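Local atomic coordinates of endo-1,4-b-d-mannanase (Trichoderma reesei, PDB entry 1QNR), a protein that probably hydrolyses internal beta-1,4-mannosidic linkages of mannans, as an endo-acting beta-mannanase of glycoside hydrolase family 5. Residues A[112-117]-A[169-174]; A[202-207]-A[237-242]; A[58-63]-A[121-126]. All blocks are in the same frame, centred on the assembly; numbering follows the deposited sequence.

A single (beta/alpha)8 barrel domain holds all three contacts and illustrates how loops following its strands are tied together. Interaction 1 joins the loops after neighbouring parallel strands 105-109 and 161-165. Interaction 2 sets the chain just beyond strand 199-201 against strand 238-242. Their centres lie 13 Å apart and they touch through the Arg-171 to Glu-205 salt bridge and the Glu-169 to His-241 hydrogen bond, so the mannose-contacting residues of interaction 1 are joined to Glu-205, itself bonded to a mannose. Interaction 3, also centred 13 Å from interaction 1, alternates with it along the chain and joins segment 58-63 to helix 119-127. Both close before interaction 2 opens, 24 Å from interaction 3.

Interaction 1. Residues A[112-117]-A[169-174]; sequences NNWSDY and EPRCNG. With BMA (beta-D-mannopyranose), chain B; BMA (beta-D-mannopyranose), chain C.
Trp-114 and Glu-169 meet through a hydrogen bond in which NE1 of Trp-114 donates to OE1 of Glu-169 over 2.8 Å. The acceptor uses its anti lone pair, and the carboxylate stands almost perpendicular to the indole, 82° between planes. A second bond runs from backbone to side chain: the Arg-171 N-H reaches OD1 of Asn-113 at 3.0 Å, from above the plane of the amide carbonyl. Asn-113 CG lies anti to its backbone N (chi1 -175°), which sets CG toward segment 169-174, where OD1 meets the Arg-171 N-H.

The two loops follow adjacent strands of a (beta/alpha)8 barrel, and Asn-168, Glu-169 and Pro-170 spell the Asn-Glu-Pro signature of family 5, whose glutamate is the acid/base in characterised relatives.

Sugar bonds come next. The two mannoses are joined, C1 of the chain B unit to O4 of the chain C unit. Glu-169 OE1 also accepts from O4 of the chain B mannose at 2.8 Å, so two donors grip one oxygen, while Glu-169 OE2 turns to His-241. Arg-171 NH1 and NH2 both donate to O2 of the chain C mannose, each at 3.0 Å, and NH2 also forms a salt bridge with Glu-205.

Packing completes the set. Chain B C3 lies over one indole face, 3.5 Å above the plane and offset toward the rim; Asn-113 ND2 sits over the centre of the opposite face. The indole edge in turn meets the flat side of the guanidinium, CZ2 of Trp-114 being 3.6 Å from NE of Arg-171.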
# COMPACT_ATOMS: atom_id res chain seq x y z
N ASN A 112 -7.33 -2.57 6.68
CA ASN A 112 -6.04 -2.82 7.39
C ASN A 112 -6.08 -4.22 8.07
O ASN A 112 -7.11 -4.55 8.71
CB ASN A 112 -5.87 -1.77 8.50
CG ASN A 112 -4.38 -1.60 8.89
OD1 ASN A 112 -3.48 -2.32 8.47
ND2 ASN A 112 -4.10 -0.56 9.68
N ASN A 113 -4.95 -4.96 7.97
CA ASN A 113 -4.87 -6.18 8.80
C ASN A 113 -4.85 -5.78 10.28
O ASN A 113 -5.46 -6.45 11.14
CB ASN A 113 -3.57 -6.94 8.47
CG ASN A 113 -3.49 -8.28 9.21
OD1 ASN A 113 -4.23 -9.20 8.83
ND2 ASN A 113 -2.60 -8.45 10.18
N TRP A 114 -4.19 -4.68 10.58
CA TRP A 114 -4.00 -4.21 11.96
C TRP A 114 -5.07 -3.27 12.43
O TRP A 114 -5.89 -2.78 11.62
CB TRP A 114 -2.59 -3.51 12.06
CG TRP A 114 -1.50 -4.38 11.49
CD1 TRP A 114 -0.82 -4.16 10.29
CD2 TRP A 114 -1.00 -5.61 12.00
NE1 TRP A 114 0.07 -5.19 10.04
CE2 TRP A 114 -0.02 -6.09 11.08
CE3 TRP A 114 -1.33 -6.44 13.10
CZ2 TRP A 114 0.67 -7.29 11.28
CZ3 TRP A 114 -0.62 -7.61 13.31
CH2 TRP A 114 0.36 -8.04 12.38
N SER A 115 -5.14 -2.98 13.76
CA SER A 115 -6.28 -2.24 14.32
C SER A 115 -6.23 -0.73 14.19
O SER A 115 -7.16 -0.03 14.53
CB SER A 115 -6.49 -2.70 15.81
OG SER A 115 -6.81 -4.08 15.72
N ASP A 116 -5.14 -0.21 13.55
CA ASP A 116 -5.06 1.21 13.32
C ASP A 116 -6.13 1.64 12.31
O ASP A 116 -6.15 1.05 11.19
CB ASP A 116 -3.64 1.63 12.83
CG ASP A 116 -2.56 1.01 13.77
OD1 ASP A 116 -2.45 1.41 14.95
OD2 ASP A 116 -1.82 0.10 13.36
N TYR A 117 -6.94 2.66 12.59
CA TYR A 117 -8.04 3.08 11.71
C TYR A 117 -9.01 1.91 11.50
O TYR A 117 -9.62 1.76 10.42
CB TYR A 117 -7.52 3.75 10.42
CG TYR A 117 -6.60 4.90 10.74
CD1 TYR A 117 -7.13 6.14 11.17
CD2 TYR A 117 -5.22 4.77 10.73
CE1 TYR A 117 -6.32 7.21 11.55
CE2 TYR A 117 -4.38 5.84 11.14
CZ TYR A 117 -4.96 7.00 11.53
OH TYR A 117 -4.08 8.08 11.87
N GLU A 169 -1.08 -5.37 4.46
CA GLU A 169 -0.39 -6.47 5.21
C GLU A 169 -1.33 -7.57 5.63
O GLU A 169 -1.25 -8.05 6.79
CB GLU A 169 0.41 -5.94 6.46
CG GLU A 169 1.37 -4.81 5.97
CD GLU A 169 2.36 -4.40 7.02
OE1 GLU A 169 2.15 -4.54 8.24
OE2 GLU A 169 3.38 -3.79 6.60
N PRO A 170 -2.23 -8.11 4.79
CA PRO A 170 -3.11 -9.23 5.22
C PRO A 170 -2.27 -10.40 5.75
O PRO A 170 -1.28 -10.81 5.12
CB PRO A 170 -3.85 -9.62 3.94
CG PRO A 170 -3.05 -9.03 2.81
CD PRO A 170 -2.42 -7.76 3.34
N ARG A 171 -2.71 -10.95 6.90
CA ARG A 171 -2.11 -12.16 7.48
C ARG A 171 -3.24 -13.06 7.95
O ARG A 171 -4.37 -12.60 8.22
CB ARG A 171 -1.21 -11.88 8.70
CG ARG A 171 0.04 -11.00 8.40
CD ARG A 171 0.81 -10.92 9.74
NE ARG A 171 2.06 -10.18 9.58
CZ ARG A 171 3.02 -10.12 10.54
NH1 ARG A 171 2.82 -10.74 11.71
NH2 ARG A 171 4.10 -9.40 10.28
N CYS A 172 -2.91 -14.34 8.14
CA CYS A 172 -3.89 -15.28 8.75
C CYS A 172 -3.02 -16.13 9.70
O CYS A 172 -2.46 -17.16 9.22
CB CYS A 172 -4.68 -16.00 7.65
SG CYS A 172 -6.18 -16.94 8.25
N ASN A 173 -2.78 -15.62 10.91
CA ASN A 173 -1.75 -16.29 11.76
C ASN A 173 -2.09 -17.77 12.04
O ASN A 173 -3.14 -18.04 12.56
CB ASN A 173 -1.70 -15.48 13.08
CG ASN A 173 -0.67 -16.09 14.04
OD1 ASN A 173 -1.12 -16.83 14.94
ND2 ASN A 173 0.59 -15.82 13.87
N GLY A 174 -1.10 -18.64 11.75
CA GLY A 174 -1.32 -20.10 11.94
C GLY A 174 -2.28 -20.75 10.97
O GLY A 174 -2.47 -21.99 11.08
C1 BMA B . 3.63 -6.01 13.09
C2 BMA B . 2.91 -4.75 13.66
C3 BMA B . 2.39 -3.88 12.51
C4 BMA B . 3.49 -3.64 11.48
C5 BMA B . 4.18 -4.93 11.02
C6 BMA B . 5.51 -4.63 10.25
O2 BMA B . 3.81 -3.97 14.45
O3 BMA B . 1.85 -2.67 12.94
O4 BMA B . 2.89 -2.95 10.37
O5 BMA B . 4.73 -5.61 12.22
O6 BMA B . 5.86 -5.94 9.80
C1 BMA C . 6.06 -10.32 15.02
C2 BMA C . 6.36 -9.70 13.64
C3 BMA C . 5.99 -8.20 13.59
C4 BMA C . 4.54 -8.01 14.05
C5 BMA C . 4.32 -8.68 15.45
C6 BMA C . 3.00 -8.43 16.12
O1 BMA C . 6.29 -11.73 14.96
O2 BMA C . 5.64 -10.41 12.62
O3 BMA C . 6.07 -7.82 12.19
O4 BMA C . 4.18 -6.66 14.21
O5 BMA C . 4.61 -10.11 15.26
O6 BMA C . 1.88 -9.18 15.67

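Interaction 2. Residues A[202-207]-A[237-242]; sequences LGDEGL and FGTFHL
Gly-206 and Phe-240 bring their backbones close, CA to CA 4.4 Å, as the irregular segment 202-207 passes beside strand 238-242. One nearly straight backbone bond ties the two segments, His-241 N to Glu-205 O at 2.9 Å (169° at the hydrogen). Gly-206 has a positive phi of 96°, and a CB there would collide with Phe-240 CB.

Thr-239 supplies the main side-chain link. Its OG1 lies between backbone N and carbonyl carbon (chi1 50°), where it donates to Asp-204 O at 3.2 Å, in the carbonyl plane and on a lone pair. The same hydroxyl accepts a weak bond from Gly-203 N. Water 2 bridges Asp-204 OD1 and Thr-239 N, and water 1 bridges Leu-202 N and Phe-237 O. Asp-204 O, 3.7 Å above the ring plane, and Glu-205 CA lie over one face of the His-241 ring, both offset toward the rim. NE2 of that ring bonds to Glu-275, ND1 to Glu-169; the Glu-205 carboxylate leads away to Arg-171 and a mannose O6.

Strands 199-201 and 238-242 are successive barrel strands, so this contact spans the junction between them. Beyond it, strand 238-242 pairs with strand 272-277, Phe-240 packs on helix 253-267, and Glu-205 and Leu-207 touch Trp-247 of helix 244-247.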
# COMPACT_ATOMS: atom_id res chain seq x y z
N LEU A 202 -2.18 -7.48 -3.99
CA LEU A 202 -2.62 -7.97 -2.69
C LEU A 202 -2.27 -7.02 -1.51
O LEU A 202 -3.19 -6.84 -0.67
CB LEU A 202 -1.98 -9.38 -2.46
CG LEU A 202 -2.32 -10.08 -1.12
CD1 LEU A 202 -3.82 -10.19 -0.85
CD2 LEU A 202 -1.69 -11.51 -1.10
N GLY A 203 -1.06 -6.44 -1.47
CA GLY A 203 -0.69 -5.63 -0.30
C GLY A 203 0.02 -6.40 0.82
O GLY A 203 0.20 -5.83 1.89
N ASP A 204 0.30 -7.68 0.61
CA ASP A 204 1.04 -8.44 1.63
C ASP A 204 2.48 -8.00 1.75
O ASP A 204 3.11 -7.34 0.92
CB ASP A 204 0.93 -9.95 1.26
CG ASP A 204 1.65 -10.22 -0.04
OD1 ASP A 204 1.30 -9.58 -1.09
OD2 ASP A 204 2.60 -11.06 -0.09
N GLU A 205 3.04 -8.46 2.91
CA GLU A 205 4.46 -8.20 3.25
C GLU A 205 5.48 -9.02 2.50
O GLU A 205 6.72 -8.81 2.57
CB GLU A 205 4.62 -8.40 4.74
CG GLU A 205 3.76 -7.44 5.61
CD GLU A 205 3.65 -8.00 7.04
OE1 GLU A 205 2.70 -8.84 7.14
OE2 GLU A 205 4.45 -7.74 8.00
N GLY A 206 5.02 -10.14 1.84
CA GLY A 206 5.92 -11.07 1.17
C GLY A 206 6.30 -12.30 2.02
O GLY A 206 7.24 -13.02 1.63
N LEU A 207 5.69 -12.47 3.19
CA LEU A 207 6.13 -13.57 4.07
C LEU A 207 5.82 -14.91 3.38
O LEU A 207 4.83 -15.10 2.67
CB LEU A 207 5.42 -13.51 5.44
CG LEU A 207 5.47 -12.08 6.10
CD1 LEU A 207 4.72 -12.14 7.46
CD2 LEU A 207 6.90 -11.57 6.31
N PHE A 237 0.70 -7.74 -10.17
CA PHE A 237 2.11 -7.61 -9.73
C PHE A 237 2.22 -7.99 -8.25
O PHE A 237 1.18 -7.98 -7.57
CB PHE A 237 2.69 -6.18 -9.99
CG PHE A 237 1.95 -5.08 -9.25
CD1 PHE A 237 2.44 -4.66 -8.01
CD2 PHE A 237 0.90 -4.39 -9.85
CE1 PHE A 237 1.82 -3.58 -7.33
CE2 PHE A 237 0.29 -3.30 -9.19
CZ PHE A 237 0.75 -2.88 -7.94
N GLY A 238 3.44 -8.29 -7.78
CA GLY A 238 3.64 -8.68 -6.38
C GLY A 238 4.07 -7.48 -5.52
O GLY A 238 4.67 -6.51 -6.04
N THR A 239 3.77 -7.53 -4.21
CA THR A 239 4.25 -6.53 -3.24
C THR A 239 5.04 -7.23 -2.14
O THR A 239 4.72 -8.37 -1.72
CB THR A 239 3.06 -5.78 -2.54
OG1 THR A 239 2.09 -6.73 -2.03
CG2 THR A 239 2.36 -4.85 -3.56
N PHE A 240 6.06 -6.53 -1.60
CA PHE A 240 6.71 -7.04 -0.38
C PHE A 240 7.23 -5.86 0.45
O PHE A 240 7.43 -4.76 -0.09
CB PHE A 240 7.84 -8.05 -0.60
CG PHE A 240 9.02 -7.52 -1.38
CD1 PHE A 240 9.02 -7.53 -2.76
CD2 PHE A 240 10.12 -7.00 -0.71
CE1 PHE A 240 10.11 -7.07 -3.54
CE2 PHE A 240 11.24 -6.50 -1.47
CZ PHE A 240 11.20 -6.56 -2.89
N HIS A 241 7.30 -6.03 1.78
CA HIS A 241 7.71 -4.98 2.73
C HIS A 241 9.00 -5.45 3.50
O HIS A 241 9.36 -6.58 3.29
CB HIS A 241 6.57 -4.72 3.76
CG HIS A 241 5.25 -4.26 3.14
ND1 HIS A 241 4.11 -4.02 3.89
CD2 HIS A 241 4.83 -4.03 1.86
CE1 HIS A 241 3.11 -3.60 3.15
NE2 HIS A 241 3.51 -3.63 1.87
N LEU A 242 9.63 -4.52 4.25
CA LEU A 242 10.91 -4.96 4.87
C LEU A 242 11.15 -4.12 6.15
O LEU A 242 11.38 -2.90 6.12
CB LEU A 242 12.09 -4.75 3.94
CG LEU A 242 13.53 -4.94 4.49
CD1 LEU A 242 13.71 -6.40 5.00
CD2 LEU A 242 14.57 -4.64 3.39
O HOH W 1 -0.15 -9.27 -5.31
O HOH W 2 2.08 -9.94 -3.61

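Interaction 3. Residues A[58-63]-A[121-126]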
# COMPACT_ATOMS: atom_id res chain seq x y z
N PHE A 58 -9.24 3.44 3.69
CA PHE A 58 -10.12 3.03 4.75
C PHE A 58 -9.97 3.93 5.98
O PHE A 58 -8.93 4.56 6.19
CB PHE A 58 -9.78 1.54 5.21
CG PHE A 58 -8.31 1.33 5.58
CD1 PHE A 58 -7.85 1.68 6.89
CD2 PHE A 58 -7.39 0.85 4.66
CE1 PHE A 58 -6.50 1.51 7.19
CE2 PHE A 58 -6.03 0.65 4.97
CZ PHE A 58 -5.60 1.00 6.25
N ASN A 59 -11.08 3.94 6.76
CA ASN A 59 -11.05 4.57 8.11
C ASN A 59 -12.34 4.08 8.78
O ASN A 59 -13.46 4.62 8.64
CB ASN A 59 -10.97 6.13 7.99
CG ASN A 59 -10.71 6.78 9.34
OD1 ASN A 59 -11.18 6.29 10.37
ND2 ASN A 59 -9.97 7.90 9.40
N ASP A 60 -12.22 2.91 9.42
CA ASP A 60 -13.34 2.13 9.97
C ASP A 60 -13.53 2.37 11.46
O ASP A 60 -12.54 2.39 12.22
CB ASP A 60 -13.04 0.61 9.76
CG ASP A 60 -13.03 0.24 8.29
OD1 ASP A 60 -14.08 0.61 7.62
OD2 ASP A 60 -12.08 -0.42 7.76
N VAL A 61 -14.78 2.55 11.85
CA VAL A 61 -15.16 2.80 13.26
C VAL A 61 -16.37 1.92 13.63
O VAL A 61 -17.08 1.45 12.76
CB VAL A 61 -15.53 4.29 13.49
CG1 VAL A 61 -14.37 5.25 13.17
CG2 VAL A 61 -16.80 4.69 12.73
N ASN A 62 -16.52 1.72 14.94
CA ASN A 62 -17.73 1.02 15.45
C ASN A 62 -18.69 2.01 16.09
O ASN A 62 -19.90 1.73 16.14
CB ASN A 62 -17.35 -0.07 16.45
CG ASN A 62 -16.59 -1.20 15.79
OD1 ASN A 62 -15.43 -1.48 16.15
ND2 ASN A 62 -17.15 -1.89 14.79
N THR A 63 -18.20 3.19 16.48
CA THR A 63 -19.10 4.23 17.01
C THR A 63 -18.74 5.49 16.18
O THR A 63 -17.54 5.68 16.01
CB THR A 63 -18.91 4.48 18.50
OG1 THR A 63 -17.72 5.27 18.74
CG2 THR A 63 -18.56 3.30 19.41
N ASN A 121 -10.14 -5.94 13.05
CA ASN A 121 -10.74 -5.92 14.40
C ASN A 121 -12.04 -5.16 14.45
O ASN A 121 -12.99 -5.60 15.17
CB ASN A 121 -9.73 -5.34 15.42
CG ASN A 121 -10.29 -5.34 16.85
OD1 ASN A 121 -10.53 -4.29 17.47
ND2 ASN A 121 -10.37 -6.55 17.33
N ALA A 122 -12.23 -4.07 13.69
CA ALA A 122 -13.52 -3.34 13.70
C ALA A 122 -14.59 -4.24 13.06
O ALA A 122 -15.79 -4.21 13.49
CB ALA A 122 -13.37 -2.02 12.94
N TYR A 123 -14.31 -5.04 12.01
CA TYR A 123 -15.27 -6.02 11.49
C TYR A 123 -15.56 -7.10 12.51
O TYR A 123 -16.76 -7.48 12.64
CB TYR A 123 -14.70 -6.59 10.18
CG TYR A 123 -14.71 -5.73 8.95
CD1 TYR A 123 -13.67 -4.81 8.73
CD2 TYR A 123 -15.73 -5.81 7.97
CE1 TYR A 123 -13.65 -4.00 7.59
CE2 TYR A 123 -15.74 -5.02 6.83
CZ TYR A 123 -14.67 -4.14 6.64
OH TYR A 123 -14.67 -3.36 5.49
N VAL A 124 -14.56 -7.62 13.24
CA VAL A 124 -14.83 -8.65 14.26
C VAL A 124 -15.75 -8.09 15.35
O VAL A 124 -16.70 -8.79 15.79
CB VAL A 124 -13.47 -9.09 14.89
CG1 VAL A 124 -13.67 -9.94 16.16
CG2 VAL A 124 -12.67 -9.85 13.82
N ASN A 125 -15.58 -6.86 15.76
CA ASN A 125 -16.49 -6.28 16.80
C ASN A 125 -17.95 -6.26 16.30
O ASN A 125 -18.87 -6.46 17.14
CB ASN A 125 -16.07 -4.82 17.11
CG ASN A 125 -14.81 -4.69 17.94
OD1 ASN A 125 -14.40 -5.65 18.60
ND2 ASN A 125 -14.19 -3.51 17.90
N ALA A 126 -18.20 -6.00 15.01
CA ALA A 126 -19.55 -5.91 14.50
C ALA A 126 -20.13 -7.27 14.12
O ALA A 126 -21.35 -7.46 14.29
CB ALA A 126 -19.60 -5.06 13.22
O HOH W 3 -12.58 -1.67 5.32
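Asn-62 uses both ends of its amide on one side of helix 119-127. Its CG lies anti to the carbonyl carbon (chi1 -67°), on the side facing the helix. ND2 donates to the carbonyl oxygen of Ala-122 at 3.0 Å, nearly straight at 174° and lying in the plane of the Asn-62 amide. OD1 accepts from ND2 of Asn-125, also at 3.0 Å, the donor above the carbonyl plane and the two amides 59° apart. Ala-122 and Asn-125, three residues apart, are both within its reach. Within the segment Ala-122 O has a long, weak helical bond from Ala-126 N, so Asn-62 provides its stronger donor; Asn-62 ND2 also bonds Leu-75 O. An alanine here would probably deprive the Ala-122 and Leu-75 carbonyls of that donor and let the Asn-125 amide turn more freely.

Farther along, water 3 joins Asp-60 to Tyr-123: it donates to OD2 of Asp-60 at 2.8 Å and accepts from OH of Tyr-123 at 2.7 Å. Gln-73 bonds both residues as well, through Asp-60 OD1 and the tyrosine hydroxyl. The packing is light, with Asp-60 CB 4.1 Å from Ala-122 CB.

Strand 60-61 belongs to a small mixed sheet in the connection after barrel strand 52-54; helix 119-127 lies in that after the adjacent strand 105-109, so the contact joins two elaborated connections of the (beta/alpha)8 barrel.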